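Local coordinates for leucine aminopeptidase (Parabacteroides distasonis, PDB 3TC8), which probably acts as a zinc-dependent aminopeptidase of peptidase family M28, removing residues from the amino ends of peptide chains, at residues G38-P42 with W103-P107. Numbering follows the deposited sequence.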
loop_
_atom_site.group_PDB
_atom_site.type_symbol
_atom_site.label_atom_id
_atom_site.label_comp_id
_atom_site.label_asym_id
_atom_site.label_seq_id
_atom_site.Cartn_x
_atom_site.Cartn_y
_atom_site.Cartn_z
ATOM N N GLY A 38 -1.496 -17.550 3.935
ATOM C CA GLY A 38 -2.868 -17.655 3.521
ATOM C C GLY A 38 -3.459 -16.242 3.401
ATOM O O GLY A 38 -2.827 -15.285 3.821
ATOM N N PRO A 39 -4.660 -16.126 2.873
ATOM C CA PRO A 39 -5.243 -14.764 2.716
ATOM C C PRO A 39 -5.337 -14.037 4.069
ATOM O O PRO A 39 -5.826 -14.597 5.052
ATOM C CB PRO A 39 -6.619 -15.077 2.113
ATOM C CG PRO A 39 -6.363 -16.295 1.259
ATOM C CD PRO A 39 -5.440 -17.137 2.135
ATOM N N ARG A 40 -4.878 -12.791 4.097
ATOM C CA ARG A 40 -4.881 -12.002 5.326
ATOM C C ARG A 40 -6.249 -11.323 5.514
ATOM O O ARG A 40 -6.402 -10.105 5.464
ATOM C CB ARG A 40 -3.751 -10.976 5.296
ATOM C CG ARG A 40 -2.357 -11.531 5.641
ATOM C CD ARG A 40 -1.690 -12.390 4.585
ATOM N NE ARG A 40 -1.427 -11.584 3.386
ATOM C CZ ARG A 40 -1.631 -11.990 2.131
ATOM N NH1 ARG A 40 -2.063 -13.207 1.830
ATOM N NH2 ARG A 40 -1.407 -11.143 1.137
ATOM N N VAL A 41 -7.269 -12.148 5.708
ATOM C CA VAL A 41 -8.623 -11.654 5.931
ATOM C C VAL A 41 -8.786 -11.282 7.385
ATOM O O VAL A 41 -8.549 -12.122 8.243
ATOM C CB VAL A 41 -9.674 -12.682 5.454
ATOM C CG1 VAL A 41 -11.080 -12.213 5.820
ATOM C CG2 VAL A 41 -9.540 -13.010 3.973
ATOM N N PRO A 42 -9.239 -10.084 7.714
ATOM C CA PRO A 42 -9.460 -9.745 9.095
ATOM C C PRO A 42 -10.312 -10.800 9.803
ATOM O O PRO A 42 -11.278 -11.286 9.243
ATOM C CB PRO A 42 -10.111 -8.368 9.034
ATOM C CG PRO A 42 -9.591 -7.788 7.762
ATOM C CD PRO A 42 -9.455 -8.948 6.801
ATOM N N TRP A 103 -2.436 -3.992 4.011
ATOM C CA TRP A 103 -1.897 -5.339 4.213
ATOM C C TRP A 103 -2.931 -6.455 4.238
ATOM O O TRP A 103 -2.560 -7.632 4.177
ATOM C CB TRP A 103 -0.977 -5.425 5.443
ATOM C CG TRP A 103 -1.629 -5.357 6.769
ATOM C CD1 TRP A 103 -1.943 -4.237 7.464
ATOM C CD2 TRP A 103 -1.939 -6.452 7.632
ATOM N NE1 TRP A 103 -2.454 -4.577 8.697
ATOM C CE2 TRP A 103 -2.424 -5.931 8.847
ATOM C CE3 TRP A 103 -1.844 -7.842 7.494
ATOM C CZ2 TRP A 103 -2.833 -6.761 9.873
ATOM C CZ3 TRP A 103 -2.214 -8.655 8.533
ATOM C CH2 TRP A 103 -2.687 -8.117 9.710
ATOM N N ASP A 104 -4.210 -6.127 4.398
ATOM C CA ASP A 104 -5.260 -7.124 4.342
ATOM C C ASP A 104 -5.456 -7.663 2.941
ATOM O O ASP A 104 -5.096 -7.021 1.936
ATOM C CB ASP A 104 -6.575 -6.547 4.865
ATOM C CG ASP A 104 -7.091 -5.377 4.037
ATOM O OD1 ASP A 104 -6.315 -4.434 3.786
ATOM O OD2 ASP A 104 -8.296 -5.419 3.669
ATOM N N SER A 105 -6.090 -8.833 2.897
ATOM C CA SER A 105 -6.541 -9.440 1.646
ATOM C C SER A 105 -8.059 -9.451 1.603
ATOM O O SER A 105 -8.738 -9.723 2.585
ATOM C CB SER A 105 -6.081 -10.936 1.610
ATOM O OG SER A 105 -4.700 -11.076 1.788
ATOM N N ARG A 106 -8.603 -9.213 0.421
ATOM C CA ARG A 106 -10.045 -9.218 0.231
ATOM C C ARG A 106 -10.623 -10.609 0.509
ATOM O O ARG A 106 -10.119 -11.597 -0.011
ATOM C CB ARG A 106 -10.358 -8.756 -1.187
ATOM C CG ARG A 106 -11.851 -8.626 -1.514
ATOM C CD ARG A 106 -12.087 -7.518 -2.503
ATOM N NE ARG A 106 -13.482 -7.363 -2.919
ATOM C CZ ARG A 106 -14.380 -6.712 -2.203
ATOM N NH1 ARG A 106 -14.119 -6.292 -0.992
ATOM N NH2 ARG A 106 -15.627 -6.563 -2.644
ATOM N N PRO A 107 -11.776 -10.668 1.163
ATOM C CA PRO A 107 -12.418 -11.967 1.450
ATOM C C PRO A 107 -13.224 -12.564 0.295
ATOM O O PRO A 107 -13.788 -13.633 0.447
ATOM C CB PRO A 107 -13.308 -11.659 2.632
ATOM C CG PRO A 107 -13.672 -10.219 2.458
ATOM C CD PRO A 107 -12.384 -9.603 1.993
HETATM O O HOH W 1 -0.525 -8.970 3.004
#
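Arg40 and Ser105 meet through the torsions of both side chains: Ser105 OG lies anti to its own carbonyl carbon (chi1 -55°), while the chain of Arg40, bent at both chi2 and chi3, folds its guanidinium back over that oxygen. The hydroxyl oxygen therefore sits above the centre of the guanidinium, 3.2 Å from Arg40 CZ, and bonds instead to the backbone, accepting Arg40 N at 2.9 Å. A second bond, nearly straight at 173°, runs from Ser105 N to Arg40 O at 2.9 Å. One residue is thus gripped by both its amide and its carbonyl, a small worked case of how two segments without regular structure can be locked together. Arg40 is the centre of an inverse gamma turn, closed by a weak bond from Val41 N to Pro39 O. Its NH1 reaches back in the guanidinium plane to Gly38 O (3.0 Å) and also bonds Asp123 O, whereas NE gives its hydrogen to a water that in turn donates to Trp103 O. Closer to the backbone, Arg40 CG meets the edge of the Trp103 ring, 4.1 Å from CZ3. An alanine here would probably leave Gly38 O and Asp123 O without their NH1 donor, break the water link to Trp103 O and strip the guanidinium cover from Ser105 OG. Beyond these polar contacts, Val41 CG1 packs on Pro107 CB at 3.9 Å. The loop so held leads into the metal centre: Asp104 OD1 bonds His102 ND1 and OD2 the backbone N of the zinc ligand Asp160, whose O takes a bond from Arg106 NH1; the Arg106 side chain also touches the ligand His281. Following strand 96-102, it lies at the C-terminal ends of the parallel strands, where M28 zinc exopeptidases build their active site.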